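Local coordinates for periplasmic binding protein/LacI transcriptional regulator (Mycobacterium smegmatis, PDB 6HYH) that binds beta-D-fucofuranose and is probably the sugar-binding component of an L-arabinofuranose ABC transporter, at residues G56-Q61 / P80-G85; V100-R105 / K116-A121. All coordinates share one frame; numbering follows the deposited sequence.

Contact 1: G56-Q61 / P80-G85; sequences GEQEKQ and PVVRTG
Gln58 reaches across from the first turn of helix 58-71 to the loop that follows strand 75-78. Gln58 NE2 donates to Thr84 O at 2.8 Å. The bond is nearly straight, with 166° at the hydrogen. Thr84 O lies in the plane of the Gln58 amide, while NE2 sits somewhat tilted from the Thr84 carbonyl plane. The side chain gets there because CG stands anti to the backbone N (chi1 -175°) and the chain stays extended to the amide. At the amide, Gln58 OE1 touches Val82 CG2 at 3.6 Å, the two side chains crossing at about a right angle. Gly85 lies beside the same amide, with Gly85 O 3.7 Å from Gln58 NE2.

The tight part is around Val81. The Val81 CG2 branch turns to the helix and meets Gln58 CA at 4.1 Å. The Val81 CG1 branch meets Gly56 O at 3.9 Å. Gln61 lies buried next to it, and Val81 N donates to Gln61 OE1 at 3.3 Å. OE1 is modelled too close to Val81 CG2, so this bond is less certain. The other end of the Gln61 amide, NE2, is held by Ser79 O.

The outer side is looser. Glu57, at the N-cap position, points away from the loop, and its carboxylate forms a salt bridge with Lys60, which is exposed. On the far side of the loop, Arg83 forms a salt bridge with Asp157. Between the segments the bonds are neutral: the Gln58 amide holds Thr84 O, and the Gln61 amide probably holds Val81 N. The join should therefore depend little on ionisation.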
ATOM      1  N   GLY A  56      11.596  22.828  -1.412  1.00 41.95           N
ATOM      2  CA  GLY A  56      12.204  21.560  -1.104  1.00 41.97           C
ATOM      3  C   GLY A  56      12.278  21.196   0.362  1.00 46.35           C
ATOM      4  O   GLY A  56      12.912  20.184   0.687  1.00 44.77           O
ATOM      5  N   GLU A  57      11.551  21.893   1.243  1.00 69.67           N
ATOM      6  CA  GLU A  57      11.663  21.702   2.687  1.00 68.60           C
ATOM      7  C   GLU A  57      10.353  21.181   3.244  1.00 68.60           C
ATOM      8  O   GLU A  57       9.322  21.843   3.115  1.00 70.11           O
ATOM      9  CB  GLU A  57      11.961  23.033   3.374  1.00 70.58           C
ATOM     10  CG  GLU A  57      13.398  23.432   3.480  1.00 72.12           C
ATOM     11  CD  GLU A  57      13.520  24.912   3.778  1.00 85.83           C
ATOM     12  OE1 GLU A  57      12.950  25.718   3.008  1.00 87.61           O
ATOM     13  OE2 GLU A  57      14.138  25.274   4.805  1.00 98.35           O
ATOM     14  N   GLN A  58      10.409  20.041   3.930  1.00 60.52           N
ATOM     15  CA  GLN A  58       9.175  19.408   4.387  1.00 61.38           C
ATOM     16  C   GLN A  58       8.408  20.307   5.347  1.00 62.40           C
ATOM     17  O   GLN A  58       7.168  20.339   5.332  1.00 62.04           O
ATOM     18  CB  GLN A  58       9.450  18.054   5.025  1.00 59.18           C
ATOM     19  CG  GLN A  58       8.172  17.371   5.384  1.00 58.14           C
ATOM     20  CD  GLN A  58       8.389  15.959   5.807  1.00 59.57           C
ATOM     21  OE1 GLN A  58       9.511  15.558   6.123  1.00 64.79           O
ATOM     22  NE2 GLN A  58       7.321  15.170   5.792  1.00 57.08           N
ATOM     23  N   GLU A  59       9.129  21.004   6.224  1.00 94.80           N
ATOM     24  CA  GLU A  59       8.485  21.761   7.291  1.00 99.77           C
ATOM     25  C   GLU A  59       7.672  22.921   6.720  1.00 98.81           C
ATOM     26  O   GLU A  59       6.627  23.298   7.272  1.00100.26           O
ATOM     27  CB  GLU A  59       9.570  22.257   8.265  1.00104.09           C
ATOM     28  CG  GLU A  59      10.614  21.175   8.688  1.00106.40           C
ATOM     29  CD  GLU A  59      11.959  21.771   9.184  1.00110.99           C
ATOM     30  OE1 GLU A  59      12.810  22.137   8.327  1.00109.44           O
ATOM     31  OE2 GLU A  59      12.179  21.860  10.424  1.00108.24           O
ATOM     32  N   LYS A  60       8.109  23.457   5.576  1.00 63.72           N
ATOM     33  CA  LYS A  60       7.358  24.490   4.869  1.00 62.05           C
ATOM     34  C   LYS A  60       6.133  23.923   4.141  1.00 63.20           C
ATOM     35  O   LYS A  60       5.104  24.608   4.028  1.00 67.84           O
ATOM     36  CB  LYS A  60       8.281  25.223   3.893  1.00 61.09           C
ATOM     37  CG  LYS A  60       9.260  26.174   4.561  1.00 64.34           C
ATOM     38  CD  LYS A  60      10.155  26.867   3.541  1.00 71.35           C
ATOM     39  CE  LYS A  60      10.903  28.041   4.159  1.00 72.37           C
ATOM     40  NZ  LYS A  60      11.789  27.630   5.309  1.00 79.00           N
ATOM     41  N   GLN A  61       6.190  22.669   3.685  1.00 54.25           N
ATOM     42  CA  GLN A  61       4.984  22.029   3.158  1.00 53.94           C
ATOM     43  C   GLN A  61       3.963  21.830   4.263  1.00 55.81           C
ATOM     44  O   GLN A  61       2.779  22.145   4.102  1.00 54.42           O
ATOM     45  CB  GLN A  61       5.318  20.674   2.526  1.00 52.37           C
ATOM     46  CG  GLN A  61       5.560  20.705   1.024  1.00 48.91           C
ATOM     47  CD  GLN A  61       5.569  19.315   0.378  1.00 45.87           C
ATOM     48  OE1 GLN A  61       5.912  18.292   1.014  1.00 44.26           O
ATOM     49  NE2 GLN A  61       5.164  19.271  -0.905  1.00 47.31           N
ATOM     50  N   PRO A  80       4.157  14.735  -1.405  1.00 52.33           N
ATOM     51  CA  PRO A  80       5.065  14.697  -0.245  1.00 49.63           C
ATOM     52  C   PRO A  80       6.538  14.564  -0.598  1.00 48.63           C
ATOM     53  O   PRO A  80       6.963  13.507  -1.098  1.00 49.25           O
ATOM     54  CB  PRO A  80       4.572  13.476   0.531  1.00 51.74           C
ATOM     55  CG  PRO A  80       3.942  12.627  -0.490  1.00 48.72           C
ATOM     56  CD  PRO A  80       3.241  13.581  -1.404  1.00 48.92           C
ATOM     57  N   VAL A  81       7.315  15.622  -0.304  1.00 43.51           N
ATOM     58  CA  VAL A  81       8.766  15.651  -0.521  1.00 42.85           C
ATOM     59  C   VAL A  81       9.362  14.281  -0.262  1.00 47.20           C
ATOM     60  O   VAL A  81      10.141  13.760  -1.065  1.00 48.37           O
ATOM     61  CB  VAL A  81       9.477  16.662   0.401  1.00 44.24           C
ATOM     62  CG1 VAL A  81      10.792  17.055  -0.168  1.00 45.90           C
ATOM     63  CG2 VAL A  81       8.612  17.848   0.644  1.00 50.99           C
ATOM     64  N   VAL A  82       8.975  13.685   0.862  1.00 42.99           N
ATOM     65  CA  VAL A  82       9.485  12.401   1.312  1.00 41.46           C
ATOM     66  C   VAL A  82       8.324  11.623   1.904  1.00 40.14           C
ATOM     67  O   VAL A  82       7.253  12.164   2.183  1.00 42.38           O
ATOM     68  CB  VAL A  82      10.584  12.572   2.392  1.00 39.91           C
ATOM     69  CG1 VAL A  82      11.563  13.658   2.015  1.00 37.40           C
ATOM     70  CG2 VAL A  82       9.928  12.917   3.739  1.00 43.71           C
ATOM     71  N   ARG A  83       8.540  10.336   2.105  1.00 48.48           N
ATOM     72  CA  ARG A  83       7.399   9.534   2.496  1.00 51.05           C
ATOM     73  C   ARG A  83       7.013   9.803   3.945  1.00 53.19           C
ATOM     74  O   ARG A  83       5.830   9.730   4.293  1.00 57.35           O
ATOM     75  CB  ARG A  83       7.704   8.062   2.281  1.00 51.61           C
ATOM     76  CG  ARG A  83       7.768   7.615   0.852  1.00 47.71           C
ATOM     77  CD  ARG A  83       8.101   6.143   0.921  1.00 49.47           C
ATOM     78  NE  ARG A  83       8.230   5.490  -0.372  1.00 47.65           N
ATOM     79  CZ  ARG A  83       8.943   4.382  -0.543  1.00 51.83           C
ATOM     80  NH1 ARG A  83       9.568   3.859   0.508  1.00 56.29           N
ATOM     81  NH2 ARG A  83       9.045   3.806  -1.743  1.00 54.10           N
ATOM     82  N   THR A  84       7.987  10.155   4.780  1.00 55.79           N
ATOM     83  CA  THR A  84       7.867  10.134   6.232  1.00 56.81           C
ATOM     84  C   THR A  84       7.513  11.474   6.854  1.00 62.14           C
ATOM     85  O   THR A  84       7.973  12.529   6.398  1.00 64.03           O
ATOM     86  CB  THR A  84       9.195   9.716   6.843  1.00 61.84           C
ATOM     87  OG1 THR A  84       9.495   8.377   6.441  1.00 63.07           O
ATOM     88  CG2 THR A  84       9.151   9.837   8.357  1.00 65.39           C
ATOM     89  N   GLY A  85       6.708  11.412   7.922  1.00 73.21           N
ATOM     90  CA  GLY A  85       6.526  12.517   8.850  1.00 74.33           C
ATOM     91  C   GLY A  85       5.302  13.385   8.642  1.00 75.81           C
ATOM     92  O   GLY A  85       5.353  14.596   8.870  1.00 76.91           O
TER

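Contact 2: V100-R105 / K116-A121; sequences VILTDR and KTFIGA. With GYE (beta-D-fucofuranose), chain K.
The Phe118 ring lies against Leu102 and the chain after it. Leu102 CD2 sits over one face, 4.1 Å above the ring plane and displaced toward the rim. The backbone from Leu102 C and Thr103 N on to Arg105 N runs along the ring edge. Asp104 O also meets this edge, 3.4 Å from Phe118 CZ. Leu102 CB packs 3.2 Å from Phe118 CD1, and Arg105 O comes as near, 3.2 Å from Phe118 CE1, obliquely. With CG anti to the backbone N (chi1 177°), the ring reaches across to the end of strand 100-103 and the turn after it. The second flat group, the Arg105 guanidinium, meets the sugar at its edge.

Strands 100-103 and 117-121 run parallel, their axes 4.7 Å apart at closest approach, as neighbours in the first sheet of a periplasmic binding protein fold. Leu102 N donates to Thr117 O, and Leu102 O accepts from Ile119 N. Lys116 N to Val100 O comes before this pair, and Asp104 N to Ile119 O follows it. On the face opposite Leu102 and Phe118, Thr103 CG2 meets Ile119 CG2 at 3.8 Å. Helix 265-276 packs on that face.

Past the end of strand 100-103, the chain enters the ligand pocket. Asp104 OD2 accepts from beta-D-fucofuranose O5 at 2.9 Å and also forms a salt bridge with Arg31. Asp104 OD1 is hydrogen-bonded to Ser79 OG. The extended Arg105 chain brings NE to the same sugar O5, almost straight (175°). Arg105 NH2 donates to sugar O4 at 3.0 Å, and NH1 probably bonds to Val81 O.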
ATOM      1  N   VAL A 100      -8.365  15.016   1.514  1.00 55.35           N
ATOM      2  CA  VAL A 100      -7.012  15.155   0.960  1.00 48.66           C
ATOM      3  C   VAL A 100      -6.857  14.255  -0.257  1.00 46.97           C
ATOM      4  O   VAL A 100      -7.341  13.117  -0.274  1.00 46.57           O
ATOM      5  CB  VAL A 100      -5.897  14.827   1.972  1.00 48.82           C
ATOM      6  CG1 VAL A 100      -4.537  14.911   1.271  1.00 45.29           C
ATOM      7  CG2 VAL A 100      -5.948  15.780   3.165  1.00 51.73           C
ATOM      8  N   ILE A 101      -6.146  14.769  -1.255  1.00 50.57           N
ATOM      9  CA  ILE A 101      -5.785  14.042  -2.462  1.00 49.72           C
ATOM     10  C   ILE A 101      -4.269  14.079  -2.554  1.00 48.08           C
ATOM     11  O   ILE A 101      -3.664  15.158  -2.478  1.00 46.75           O
ATOM     12  CB  ILE A 101      -6.425  14.658  -3.725  1.00 50.98           C
ATOM     13  CG1 ILE A 101      -7.942  14.852  -3.551  1.00 52.09           C
ATOM     14  CG2 ILE A 101      -6.070  13.868  -4.998  1.00 49.81           C
ATOM     15  CD1 ILE A 101      -8.692  15.189  -4.900  1.00 52.99           C
ATOM     16  N   LEU A 102      -3.657  12.904  -2.661  1.00 57.83           N
ATOM     17  CA  LEU A 102      -2.225  12.812  -2.880  1.00 56.77           C
ATOM     18  C   LEU A 102      -1.927  12.871  -4.373  1.00 58.70           C
ATOM     19  O   LEU A 102      -2.680  12.339  -5.197  1.00 58.83           O
ATOM     20  CB  LEU A 102      -1.659  11.523  -2.300  1.00 57.86           C
ATOM     21  CG  LEU A 102      -0.763  11.672  -1.079  1.00 56.72           C
ATOM     22  CD1 LEU A 102      -1.549  12.238   0.086  1.00 59.59           C
ATOM     23  CD2 LEU A 102      -0.218  10.309  -0.736  1.00 58.21           C
ATOM     24  N   THR A 103      -0.808  13.515  -4.713  1.00 51.96           N
ATOM     25  CA  THR A 103      -0.357  13.615  -6.093  1.00 49.69           C
ATOM     26  C   THR A 103       1.129  13.256  -6.166  1.00 50.42           C
ATOM     27  O   THR A 103       1.912  13.631  -5.273  1.00 50.92           O
ATOM     28  CB  THR A 103      -0.612  15.022  -6.662  1.00 48.34           C
ATOM     29  OG1 THR A 103       0.167  15.978  -5.933  1.00 56.19           O
ATOM     30  CG2 THR A 103      -2.056  15.390  -6.543  1.00 42.32           C
ATOM     31  N   ASP A 104       1.470  12.437  -7.184  1.00 56.21           N
ATOM     32  CA  ASP A 104       2.785  12.009  -7.691  1.00 55.75           C
ATOM     33  C   ASP A 104       3.572  11.198  -6.659  1.00 53.87           C
ATOM     34  O   ASP A 104       3.944  10.061  -6.960  1.00 58.32           O
ATOM     35  CB  ASP A 104       3.630  13.152  -8.315  1.00 57.12           C
ATOM     36  CG  ASP A 104       4.543  13.858  -7.342  1.00 54.74           C
ATOM     37  OD1 ASP A 104       4.196  13.941  -6.149  1.00 59.64           O
ATOM     38  OD2 ASP A 104       5.647  14.289  -7.770  1.00 48.44           O
ATOM     39  N   ARG A 105       3.801  11.709  -5.445  1.00 44.24           N
ATOM     40  CA  ARG A 105       4.655  11.034  -4.467  1.00 47.17           C
ATOM     41  C   ARG A 105       3.819  10.437  -3.333  1.00 49.15           C
ATOM     42  O   ARG A 105       2.827  11.030  -2.900  1.00 52.18           O
ATOM     43  CB  ARG A 105       5.700  12.001  -3.886  1.00 45.09           C
ATOM     44  CG  ARG A 105       6.751  12.426  -4.884  1.00 44.78           C
ATOM     45  CD  ARG A 105       7.925  13.123  -4.224  1.00 45.34           C
ATOM     46  NE  ARG A 105       8.809  13.714  -5.239  1.00 42.22           N
ATOM     47  CZ  ARG A 105       9.884  14.454  -4.975  1.00 42.64           C
ATOM     48  NH1 ARG A 105      10.235  14.707  -3.725  1.00 44.44           N
ATOM     49  NH2 ARG A 105      10.621  14.947  -5.961  1.00 44.67           N
ATOM     50  N   LYS A 116      -8.018  10.542   0.235  1.00 53.69           N
ATOM     51  CA  LYS A 116      -9.120   9.953  -0.524  1.00 52.59           C
ATOM     52  C   LYS A 116      -8.686   9.321  -1.837  1.00 52.49           C
ATOM     53  O   LYS A 116      -9.447   8.535  -2.406  1.00 54.51           O
ATOM     54  CB  LYS A 116     -10.203  11.008  -0.836  1.00 54.65           C
ATOM     55  CG  LYS A 116     -11.018  11.547   0.359  1.00 57.50           C
ATOM     56  CD  LYS A 116     -12.184  10.643   0.737  1.00 58.81           C
ATOM     57  CE  LYS A 116     -13.132  11.317   1.725  1.00 63.01           C
ATOM     58  NZ  LYS A 116     -14.220  10.408   2.203  1.00 68.98           N
ATOM     59  N   THR A 117      -7.498   9.634  -2.333  1.00 51.50           N
ATOM     60  CA  THR A 117      -7.037   9.004  -3.562  1.00 50.97           C
ATOM     61  C   THR A 117      -5.634   9.514  -3.827  1.00 46.37           C
ATOM     62  O   THR A 117      -5.211  10.532  -3.268  1.00 44.85           O
ATOM     63  CB  THR A 117      -7.951   9.303  -4.774  1.00 49.45           C
ATOM     64  OG1 THR A 117      -7.554   8.504  -5.898  1.00 46.91           O
ATOM     65  CG2 THR A 117      -7.826  10.742  -5.201  1.00 50.55           C
ATOM     66  N   PHE A 118      -4.912   8.776  -4.672  1.00 53.37           N
ATOM     67  CA  PHE A 118      -3.514   9.071  -4.963  1.00 52.02           C
ATOM     68  C   PHE A 118      -3.280   8.903  -6.458  1.00 51.24           C
ATOM     69  O   PHE A 118      -3.416   7.798  -6.997  1.00 50.38           O
ATOM     70  CB  PHE A 118      -2.599   8.168  -4.137  1.00 48.75           C
ATOM     71  CG  PHE A 118      -1.155   8.358  -4.423  1.00 49.83           C
ATOM     72  CD1 PHE A 118      -0.662   9.617  -4.725  1.00 49.23           C
ATOM     73  CD2 PHE A 118      -0.281   7.282  -4.382  1.00 51.02           C
ATOM     74  CE1 PHE A 118       0.686   9.798  -5.005  1.00 53.06           C
ATOM     75  CE2 PHE A 118       1.055   7.443  -4.646  1.00 53.02           C
ATOM     76  CZ  PHE A 118       1.556   8.705  -4.957  1.00 52.51           C
ATOM     77  N   ILE A 119      -2.923  10.002  -7.125  1.00 41.27           N
ATOM     78  CA  ILE A 119      -2.787  10.050  -8.577  1.00 38.26           C
ATOM     79  C   ILE A 119      -1.328  10.310  -8.887  1.00 37.71           C
ATOM     80  O   ILE A 119      -0.796  11.384  -8.567  1.00 38.56           O
ATOM     81  CB  ILE A 119      -3.672  11.119  -9.233  1.00 38.63           C
ATOM     82  CG1 ILE A 119      -3.474  11.062 -10.758  1.00 40.69           C
ATOM     83  CG2 ILE A 119      -3.350  12.509  -8.681  1.00 35.71           C
ATOM     84  CD1 ILE A 119      -4.460  11.913 -11.567  1.00 45.06           C
ATOM     85  N   GLY A 120      -0.687   9.336  -9.517  1.00 39.10           N
ATOM     86  CA  GLY A 120       0.733   9.454  -9.784  1.00 37.37           C
ATOM     87  C   GLY A 120       1.124   8.374 -10.760  1.00 36.90           C
ATOM     88  O   GLY A 120       0.276   7.630 -11.264  1.00 37.96           O
ATOM     89  N   ALA A 121       2.424   8.323 -11.040  1.00 39.09           N
ATOM     90  CA  ALA A 121       3.032   7.366 -11.951  1.00 38.05           C
ATOM     91  C   ALA A 121       3.505   6.147 -11.167  1.00 41.91           C
ATOM     92  O   ALA A 121       3.559   6.160  -9.933  1.00 42.11           O
ATOM     93  CB  ALA A 121       4.203   8.019 -12.689  1.00 39.24           C
TER
HETATM   94  O3  GYE K 409      10.960  12.525 -11.467  1.00 31.06           O
HETATM   95  C2  GYE K 409      11.688  14.722 -10.598  1.00 31.97           C
HETATM   96  C1  GYE K 409      11.049  15.663  -9.576  1.00 32.51           C
HETATM   97  O5  GYE K 409       8.250  13.105  -7.970  1.00 32.35           O
HETATM   98  C6  GYE K 409       8.277  11.801 -10.060  1.00 31.20           C
HETATM   99  O4  GYE K 409      10.101  14.852  -8.872  1.00 32.49           O
HETATM  100  C5  GYE K 409       8.527  13.133  -9.379  1.00 31.64           C
HETATM  101  C4  GYE K 409       9.972  13.566  -9.495  1.00 31.84           C
HETATM  102  C3  GYE K 409      10.536  13.760 -10.896  1.00 31.37           C
HETATM  103  O1  GYE K 409      11.952  16.232  -8.669  1.00 33.35           O
HETATM  104  O2  GYE K 409      12.097  15.351 -11.805  1.00 31.72           O

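How the contacts relate
Both contacts belong to the lobe built on the first sheet, and their centres are 15 Å apart. They come in series: contact 1 closes before contact 2 opens. Helix 58-71 leads to strand 75-78, the loop 80-85 follows it, and helix 87-96 then leads to strand 100-103. Strands 75-78, 100-103 and 117-121 are successive parallel neighbours in the sheet. The contacts touch where the chain leaves strands 75-78 and 100-103. Val81 O lies 2.8 Å from Arg105 NH1, a probable hydrogen bond, and Pro80 CD packs on Arg105 O. The loop of contact 1 is thus second shell to the sugar, and is placed to help position Arg105, which binds the sugar directly.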